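Local coordinates for fucolectin-related protein (Streptococcus pneumoniae, PDB 2WMF), which is a family 98 glycoside hydrolase that probably recognises and cleaves blood-group carbohydrate antigens of the host, at residues 189-193 with 194-198; 153-156 with 157-161; 338-341 with 342-345. One frame throughout, in Å; residues are numbered along the deposited sequence.

Contact 1: residues 189-193 with 194-198; sequences TIMND and PTFFE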
loop_
_atom_site.group_PDB
_atom_site.type_symbol
_atom_site.label_atom_id
_atom_site.label_comp_id
_atom_site.label_asym_id
_atom_site.label_seq_id
_atom_site.Cartn_x
_atom_site.Cartn_y
_atom_site.Cartn_z
ATOM N N THR A 189 -12.138 18.009 0.974
ATOM C CA THR A 189 -11.959 19.334 0.403
ATOM C C THR A 189 -11.644 19.260 -1.079
ATOM O O THR A 189 -12.217 20.015 -1.900
ATOM C CB THR A 189 -10.864 20.121 1.207
ATOM O OG1 THR A 189 -11.319 20.293 2.550
ATOM C CG2 THR A 189 -10.647 21.487 0.625
ATOM N N ILE A 190 -10.796 18.311 -1.447
ATOM C CA ILE A 190 -10.432 18.163 -2.878
ATOM C C ILE A 190 -11.663 17.901 -3.742
ATOM O O ILE A 190 -11.828 18.546 -4.773
ATOM C CB ILE A 190 -9.361 17.037 -3.099
ATOM C CG1 ILE A 190 -8.075 17.425 -2.350
ATOM C CG2 ILE A 190 -9.144 16.705 -4.577
ATOM C CD1 ILE A 190 -7.577 18.771 -2.576
ATOM N N MET A 191 -12.496 16.952 -3.347
ATOM C CA MET A 191 -13.640 16.559 -4.179
ATOM C C MET A 191 -14.843 17.516 -4.064
ATOM O O MET A 191 -15.768 17.463 -4.870
ATOM C CB MET A 191 -13.997 15.076 -3.990
ATOM C CG MET A 191 -14.753 14.414 -5.144
ATOM S SD MET A 191 -13.849 14.436 -6.707
ATOM C CE MET A 191 -12.660 13.072 -6.490
ATOM N N ASN A 192 -14.856 18.399 -3.059
ATOM C CA ASN A 192 -15.780 19.555 -3.057
ATOM C C ASN A 192 -15.405 20.647 -4.068
ATOM O O ASN A 192 -16.249 21.487 -4.395
ATOM C CB ASN A 192 -15.892 20.178 -1.623
ATOM C CG ASN A 192 -16.846 19.419 -0.694
ATOM O OD1 ASN A 192 -16.588 19.317 0.531
ATOM N ND2 ASN A 192 -17.926 18.887 -1.241
ATOM N N ASP A 193 -14.170 20.636 -4.571
ATOM C CA ASP A 193 -13.776 21.605 -5.609
ATOM C C ASP A 193 -14.567 21.355 -6.891
ATOM O O ASP A 193 -14.541 20.247 -7.418
ATOM C CB ASP A 193 -12.279 21.555 -5.922
ATOM C CG ASP A 193 -11.886 22.592 -6.956
ATOM O OD1 ASP A 193 -11.686 23.764 -6.559
ATOM O OD2 ASP A 193 -11.789 22.248 -8.140
ATOM N N PRO A 194 -15.292 22.380 -7.408
ATOM C CA PRO A 194 -16.116 22.087 -8.568
ATOM C C PRO A 194 -15.327 21.716 -9.814
ATOM O O PRO A 194 -15.771 20.871 -10.572
ATOM C CB PRO A 194 -16.879 23.385 -8.803
ATOM C CG PRO A 194 -16.238 24.385 -8.039
ATOM C CD PRO A 194 -15.499 23.732 -6.917
ATOM N N THR A 195 -14.149 22.295 -9.976
ATOM C CA THR A 195 -13.306 22.003 -11.142
ATOM C C THR A 195 -12.824 20.552 -11.122
ATOM O O THR A 195 -12.893 19.834 -12.116
ATOM C CB THR A 195 -12.135 22.995 -11.263
ATOM O OG1 THR A 195 -12.627 24.354 -11.183
ATOM C CG2 THR A 195 -11.324 22.814 -12.622
ATOM N N PHE A 196 -12.307 20.116 -9.981
ATOM C CA PHE A 196 -11.791 18.762 -9.859
ATOM C C PHE A 196 -12.904 17.710 -9.871
ATOM O O PHE A 196 -12.735 16.633 -10.461
ATOM C CB PHE A 196 -10.860 18.590 -8.654
ATOM C CG PHE A 196 -10.042 17.353 -8.760
ATOM C CD1 PHE A 196 -8.987 17.298 -9.664
ATOM C CD2 PHE A 196 -10.345 16.201 -8.037
ATOM C CE1 PHE A 196 -8.247 16.152 -9.833
ATOM C CE2 PHE A 196 -9.615 15.040 -8.229
ATOM C CZ PHE A 196 -8.551 15.019 -9.092
ATOM N N PHE A 197 -14.033 18.001 -9.225
ATOM C CA PHE A 197 -15.187 17.091 -9.258
ATOM C C PHE A 197 -15.673 16.861 -10.700
ATOM O O PHE A 197 -15.880 15.701 -11.134
ATOM C CB PHE A 197 -16.283 17.579 -8.322
ATOM C CG PHE A 197 -17.507 16.709 -8.294
ATOM C CD1 PHE A 197 -17.446 15.392 -7.844
ATOM C CD2 PHE A 197 -18.752 17.219 -8.650
ATOM C CE1 PHE A 197 -18.578 14.608 -7.802
ATOM C CE2 PHE A 197 -19.887 16.435 -8.591
ATOM C CZ PHE A 197 -19.802 15.137 -8.160
ATOM N N GLU A 198 -15.822 17.946 -11.457
ATOM C CA GLU A 198 -16.195 17.861 -12.862
ATOM C C GLU A 198 -15.153 17.064 -13.673
ATOM O O GLU A 198 -15.509 16.182 -14.492
ATOM C CB GLU A 198 -16.399 19.252 -13.463
ATOM C CG GLU A 198 -16.481 19.288 -14.959
ATOM C CD GLU A 198 -17.794 18.817 -15.523
ATOM O OE1 GLU A 198 -17.885 18.733 -16.782
ATOM O OE2 GLU A 198 -18.749 18.570 -14.758
HETATM O O HOH W 1 -12.429 25.257 -8.608
#
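Asp193 accepts two hydrogen bonds from the helix that follows it, from Phe196 N to its side chain and from Phe197 N to its backbone. It sits at the N-cap of helix 194-203, in the tight joint that follows helix 184-192. Its OD2 accepts from Phe196 N at 2.9 Å, using the lone pair that faces away from OD1. This is a capping bond. CG stands anti to the backbone N (chi1 -178°), which swings the carboxylate forward over the first turn of the new helix. Asp193 O accepts from Phe197 N at 2.9 Å, the first regular helical bond of that turn. Water 1 donates to Asp193 OD1 at 2.6 Å and is also hydrogen-bonded to Thr195 OG1. The negative carboxylate lies at the positive end of the helix dipole, which would probably stabilise its charge.

Apolar packing fills the inner side of the joint. Met191 is bent at chi2 and chi3, and this curls its end between two rings. Its SD lies in the plane of the Phe197 ring, 3.9 Å from CD1 at the edge. This is a Met-aromatic contact. Its CE meets the edge of the Phe196 ring, 4.0 Å from CE2. Ile190 adds its CG2 branch, 3.7 Å from Phe196 CD2, at an oblique angle to the ring.

The Phe196 ring also meets Trp179 of strand 176-180 edge-to-face. It packs on Ala160 and Ser163 of helix 159-172, and with Met191 it reaches strand 207-212 at Leu207 and Leu209.

Contact 2: residues 153-156 with 157-161; sequences WIYN and NQLAP
Asn156 faces Gln158 and Leu159 across a type I beta turn that runs from Asn156 to Leu159 and leads into helix 159-172. From its CB, CG lies between the backbone N and the carbonyl carbon (chi1 69°), which folds the amide back over the turn. OD1 then accepts from Gln158 N at 2.9 Å, in the carbonyl plane. This is a capping bond, with an N-H...O angle of 147°. OD1 is also 3.4 Å from Gln158 CB. On the other branch, ND2 packs 4.0 Å from Leu159 CD2 and gives a weak hydrogen bond to Gly123 O.

The backbone closes the turn less firmly. Leu159 N gives a weak bond to Asn156 O at 3.5 Å. Water 2 donates to the same oxygen at 2.8 Å. It accepts from Ala160 N and is hydrogen-bonded to Tyr155 OH at 2.7 Å. The Tyr155 and Leu159 side chains run alongside in opposing senses, and their CD1 atoms are 4.1 Å apart.

N-H groups at the start of a helix have no preceding helical carbonyl to bond. Here the Asn156 amide oxygen stands in for it at Gln158 N, and water 2 does so at Ala160 N.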
loop_
_atom_site.group_PDB
_atom_site.type_symbol
_atom_site.label_atom_id
_atom_site.label_comp_id
_atom_site.label_asym_id
_atom_site.label_seq_id
_atom_site.Cartn_x
_atom_site.Cartn_y
_atom_site.Cartn_z
ATOM N N TRP A 153 -0.335 19.196 4.613
ATOM C CA TRP A 153 0.194 20.185 5.543
ATOM C C TRP A 153 0.320 21.597 4.984
ATOM O O TRP A 153 0.773 22.529 5.691
ATOM C CB TRP A 153 1.540 19.720 6.120
ATOM C CG TRP A 153 2.615 19.499 5.077
ATOM C CD1 TRP A 153 2.800 18.370 4.346
ATOM C CD2 TRP A 153 3.646 20.422 4.663
ATOM N NE1 TRP A 153 3.856 18.536 3.473
ATOM C CE2 TRP A 153 4.413 19.777 3.676
ATOM C CE3 TRP A 153 4.005 21.728 5.047
ATOM C CZ2 TRP A 153 5.514 20.379 3.067
ATOM C CZ3 TRP A 153 5.127 22.318 4.431
ATOM C CH2 TRP A 153 5.844 21.664 3.442
ATOM N N ILE A 154 -0.089 21.759 3.731
ATOM C CA ILE A 154 0.215 22.990 2.975
ATOM C C ILE A 154 -0.811 23.213 1.854
ATOM O O ILE A 154 -0.484 23.499 0.699
ATOM C CB ILE A 154 1.706 22.975 2.522
ATOM C CG1 ILE A 154 2.167 24.295 1.933
ATOM C CG2 ILE A 154 2.020 21.803 1.571
ATOM C CD1 ILE A 154 3.667 24.536 2.156
ATOM N N TYR A 155 -2.074 23.027 2.210
ATOM C CA TYR A 155 -3.161 23.095 1.233
ATOM C C TYR A 155 -3.341 24.536 0.721
ATOM O O TYR A 155 -3.228 25.514 1.480
ATOM C CB TYR A 155 -4.456 22.602 1.847
ATOM C CG TYR A 155 -5.623 22.692 0.892
ATOM C CD1 TYR A 155 -5.708 21.810 -0.184
ATOM C CD2 TYR A 155 -6.618 23.689 1.003
ATOM C CE1 TYR A 155 -6.747 21.896 -1.107
ATOM C CE2 TYR A 155 -7.688 23.760 0.069
ATOM C CZ TYR A 155 -7.731 22.837 -0.973
ATOM O OH TYR A 155 -8.726 22.841 -1.983
ATOM N N ASN A 156 -3.698 24.660 -0.552
ATOM C CA ASN A 156 -4.222 25.928 -1.102
ATOM C C ASN A 156 -5.222 25.623 -2.219
ATOM O O ASN A 156 -5.301 24.485 -2.708
ATOM C CB ASN A 156 -3.099 26.858 -1.563
ATOM C CG ASN A 156 -2.380 26.335 -2.789
ATOM O OD1 ASN A 156 -2.992 26.226 -3.867
ATOM N ND2 ASN A 156 -1.100 25.991 -2.645
ATOM N N ASN A 157 -5.982 26.629 -2.594
ATOM C CA ASN A 157 -7.126 26.431 -3.498
ATOM C C ASN A 157 -6.760 26.272 -4.986
ATOM O O ASN A 157 -7.658 26.080 -5.812
ATOM C CB ASN A 157 -8.148 27.557 -3.336
ATOM C CG ASN A 157 -7.631 28.923 -3.779
ATOM O OD1 ASN A 157 -6.692 29.059 -4.589
ATOM N ND2 ASN A 157 -8.270 29.975 -3.247
ATOM N N GLN A 158 -5.483 26.349 -5.327
ATOM C CA GLN A 158 -5.035 26.107 -6.715
ATOM C C GLN A 158 -4.738 24.621 -7.039
ATOM O O GLN A 158 -4.625 24.236 -8.207
ATOM C CB GLN A 158 -3.818 26.951 -7.060
ATOM C CG GLN A 158 -4.033 28.451 -6.918
ATOM C CD GLN A 158 -2.888 29.300 -7.452
ATOM O OE1 GLN A 158 -2.164 28.926 -8.384
ATOM N NE2 GLN A 158 -2.742 30.497 -6.875
ATOM N N LEU A 159 -4.552 23.797 -6.012
ATOM C CA LEU A 159 -4.088 22.433 -6.209
ATOM C C LEU A 159 -5.104 21.577 -6.945
ATOM O O LEU A 159 -4.735 20.844 -7.868
ATOM C CB LEU A 159 -3.748 21.807 -4.852
ATOM C CG LEU A 159 -2.643 22.539 -4.069
ATOM C CD1 LEU A 159 -2.434 21.820 -2.729
ATOM C CD2 LEU A 159 -1.340 22.717 -4.876
ATOM N N ALA A 160 -6.358 21.705 -6.570
ATOM C CA ALA A 160 -7.414 20.902 -7.219
ATOM C C ALA A 160 -7.620 21.351 -8.686
ATOM O O ALA A 160 -7.625 20.513 -9.604
ATOM C CB ALA A 160 -8.702 20.934 -6.445
ATOM N N PRO A 161 -7.816 22.665 -8.926
ATOM C CA PRO A 161 -7.943 23.095 -10.344
ATOM C C PRO A 161 -6.723 22.795 -11.229
ATOM O O PRO A 161 -6.857 22.386 -12.426
ATOM C CB PRO A 161 -8.220 24.610 -10.229
ATOM C CG PRO A 161 -8.558 24.846 -8.876
ATOM C CD PRO A 161 -8.003 23.795 -8.004
HETATM O O HOH W 2 -7.171 23.061 -4.235
#

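Contact 3: residues 338-341 with 342-345; sequences VFWN and GEGR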
loop_
_atom_site.group_PDB
_atom_site.type_symbol
_atom_site.label_atom_id
_atom_site.label_comp_id
_atom_site.label_asym_id
_atom_site.label_seq_id
_atom_site.Cartn_x
_atom_site.Cartn_y
_atom_site.Cartn_z
ATOM N N VAL A 338 -22.807 1.696 3.854
ATOM C CA VAL A 338 -21.868 2.769 3.553
ATOM C C VAL A 338 -22.152 3.932 4.467
ATOM O O VAL A 338 -23.268 4.064 5.006
ATOM C CB VAL A 338 -21.937 3.257 2.067
ATOM C CG1 VAL A 338 -21.684 2.116 1.134
ATOM C CG2 VAL A 338 -23.277 3.958 1.725
ATOM N N PHE A 339 -21.140 4.761 4.679
ATOM C CA PHE A 339 -21.325 6.021 5.384
ATOM C C PHE A 339 -21.266 7.134 4.347
ATOM O O PHE A 339 -20.239 7.307 3.661
ATOM C CB PHE A 339 -20.269 6.241 6.448
ATOM C CG PHE A 339 -20.496 7.506 7.261
ATOM C CD1 PHE A 339 -21.219 7.474 8.451
ATOM C CD2 PHE A 339 -20.050 8.725 6.795
ATOM C CE1 PHE A 339 -21.450 8.626 9.169
ATOM C CE2 PHE A 339 -20.295 9.893 7.495
ATOM C CZ PHE A 339 -20.991 9.840 8.680
ATOM N N TRP A 340 -22.361 7.884 4.249
ATOM C CA TRP A 340 -22.467 9.051 3.371
ATOM C C TRP A 340 -22.265 10.338 4.151
ATOM O O TRP A 340 -22.915 10.552 5.200
ATOM C CB TRP A 340 -23.857 9.099 2.720
ATOM C CG TRP A 340 -24.048 10.218 1.731
ATOM C CD1 TRP A 340 -23.187 10.610 0.758
ATOM C CD2 TRP A 340 -25.218 11.017 1.582
ATOM N NE1 TRP A 340 -23.731 11.640 0.020
ATOM C CE2 TRP A 340 -24.979 11.915 0.517
ATOM C CE3 TRP A 340 -26.421 11.115 2.294
ATOM C CZ2 TRP A 340 -25.916 12.872 0.120
ATOM C CZ3 TRP A 340 -27.363 12.084 1.889
ATOM C CH2 TRP A 340 -27.082 12.954 0.827
ATOM N N ASN A 341 -21.362 11.149 3.622
ATOM C CA ASN A 341 -20.988 12.443 4.202
ATOM C C ASN A 341 -22.042 13.518 3.992
ATOM O O ASN A 341 -21.800 14.671 4.328
ATOM C CB ASN A 341 -19.690 12.975 3.600
ATOM C CG ASN A 341 -18.451 12.542 4.326
ATOM O OD1 ASN A 341 -18.489 11.794 5.308
ATOM N ND2 ASN A 341 -17.328 13.066 3.855
ATOM N N GLY A 342 -23.218 13.178 3.481
ATOM C CA GLY A 342 -24.249 14.191 3.137
ATOM C C GLY A 342 -24.974 14.907 4.265
ATOM O O GLY A 342 -25.591 15.936 3.999
ATOM N N GLU A 343 -24.936 14.380 5.486
ATOM C CA GLU A 343 -25.587 15.010 6.664
ATOM C C GLU A 343 -24.569 15.157 7.806
ATOM O O GLU A 343 -24.887 14.895 8.981
ATOM C CB GLU A 343 -26.832 14.218 7.121
ATOM C CG GLU A 343 -27.834 14.034 6.012
ATOM C CD GLU A 343 -28.992 13.089 6.291
ATOM O OE1 GLU A 343 -29.193 12.583 7.422
ATOM O OE2 GLU A 343 -29.699 12.830 5.288
ATOM N N GLY A 344 -23.346 15.536 7.436
ATOM C CA GLY A 344 -22.234 15.637 8.362
ATOM C C GLY A 344 -21.147 14.672 7.959
ATOM O O GLY A 344 -21.453 13.564 7.558
ATOM N N ARG A 345 -19.887 15.069 8.105
ATOM C CA ARG A 345 -18.773 14.394 7.443
ATOM C C ARG A 345 -17.984 13.513 8.400
ATOM O O ARG A 345 -17.932 13.754 9.615
ATOM C CB ARG A 345 -17.841 15.398 6.763
ATOM C CG ARG A 345 -18.557 16.243 5.722
ATOM C CD ARG A 345 -17.978 17.624 5.499
ATOM N NE ARG A 345 -18.912 18.360 4.657
ATOM C CZ ARG A 345 -20.044 18.935 5.075
ATOM N NH1 ARG A 345 -20.363 18.947 6.370
ATOM N NH2 ARG A 345 -20.879 19.468 4.196
HETATM O O HOH W 3 -23.637 12.246 7.073
HETATM O O HOH W 4 -22.761 16.897 5.147
#
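The chain leaves strand 337-340 at Trp340 and coils through Asn341, Gly342 and Glu343, then opens out at Gly344, whose phi is positive (118°). The strand is the middle one of a three-stranded parallel sheet, between 376-377 and 394-396. No direct hydrogen bond joins 338-341 to 342-345; two waters bridge them.

Trp340 packs flat against Gly342. Its CG is anti to the backbone N (chi1 -177°), which turns the indole along the chain so that one face meets the glycine. Gly342 CA sits over the six-membered ring, 3.5 Å from its centroid and 9° off the normal. This is a CH-pi contact. Trp340 also packs on Ile386 and Lys383 of helix 383-389. Glu343 crosses the indole at about a right angle, with OE2 4.2 Å from Trp340 CZ3, while its OE1 is hydrogen-bonded to Thr397 OG1.

The Asn341 and Arg345 side chains also cross at about a right angle. Asn341 OD1 touches Arg345 CA at 3.4 Å and accepts from Ile346 N. Asn341 ND2 is 3.8 Å from Arg345 CB and donates to Glu188 OE2. The Asn341 amide thus links the turn to helix 184-192. Arg345 extends to a salt bridge from its NE to Glu379. Phe339 brings its CE2 to 3.8 Å from Gly344 O, obliquely to the ring.

The waters bind the backbone. Water 4 donates to Asn341 O and accepts from Gly344 N. Water 3 donates to Trp340 O and Gly344 O and accepts from Glu343 N; its distance to Gly344 O is 2.6 Å.

Overall arrangement
Contacts 1 and 2 are direct neighbours, with centres about 11 Å apart. Both lie at the entry to a helix beside the eight-stranded parallel barrel. They touch where Phe196 CD1 comes 3.5 Å from Ala160 O and where Ile190 CD1 comes 3.6 Å from Tyr155 CE1. Contact 3 belongs to the sequence that follows the barrel, at the end of strand 337-340. Its centre is about 17 Å from that of contact 1, and their nearest atoms are about 5 Å apart. It is further from contact 2, at about 23 Å between centres. Helix 184-192 bridges contacts 1 and 3, and its Met191 also packs on His378.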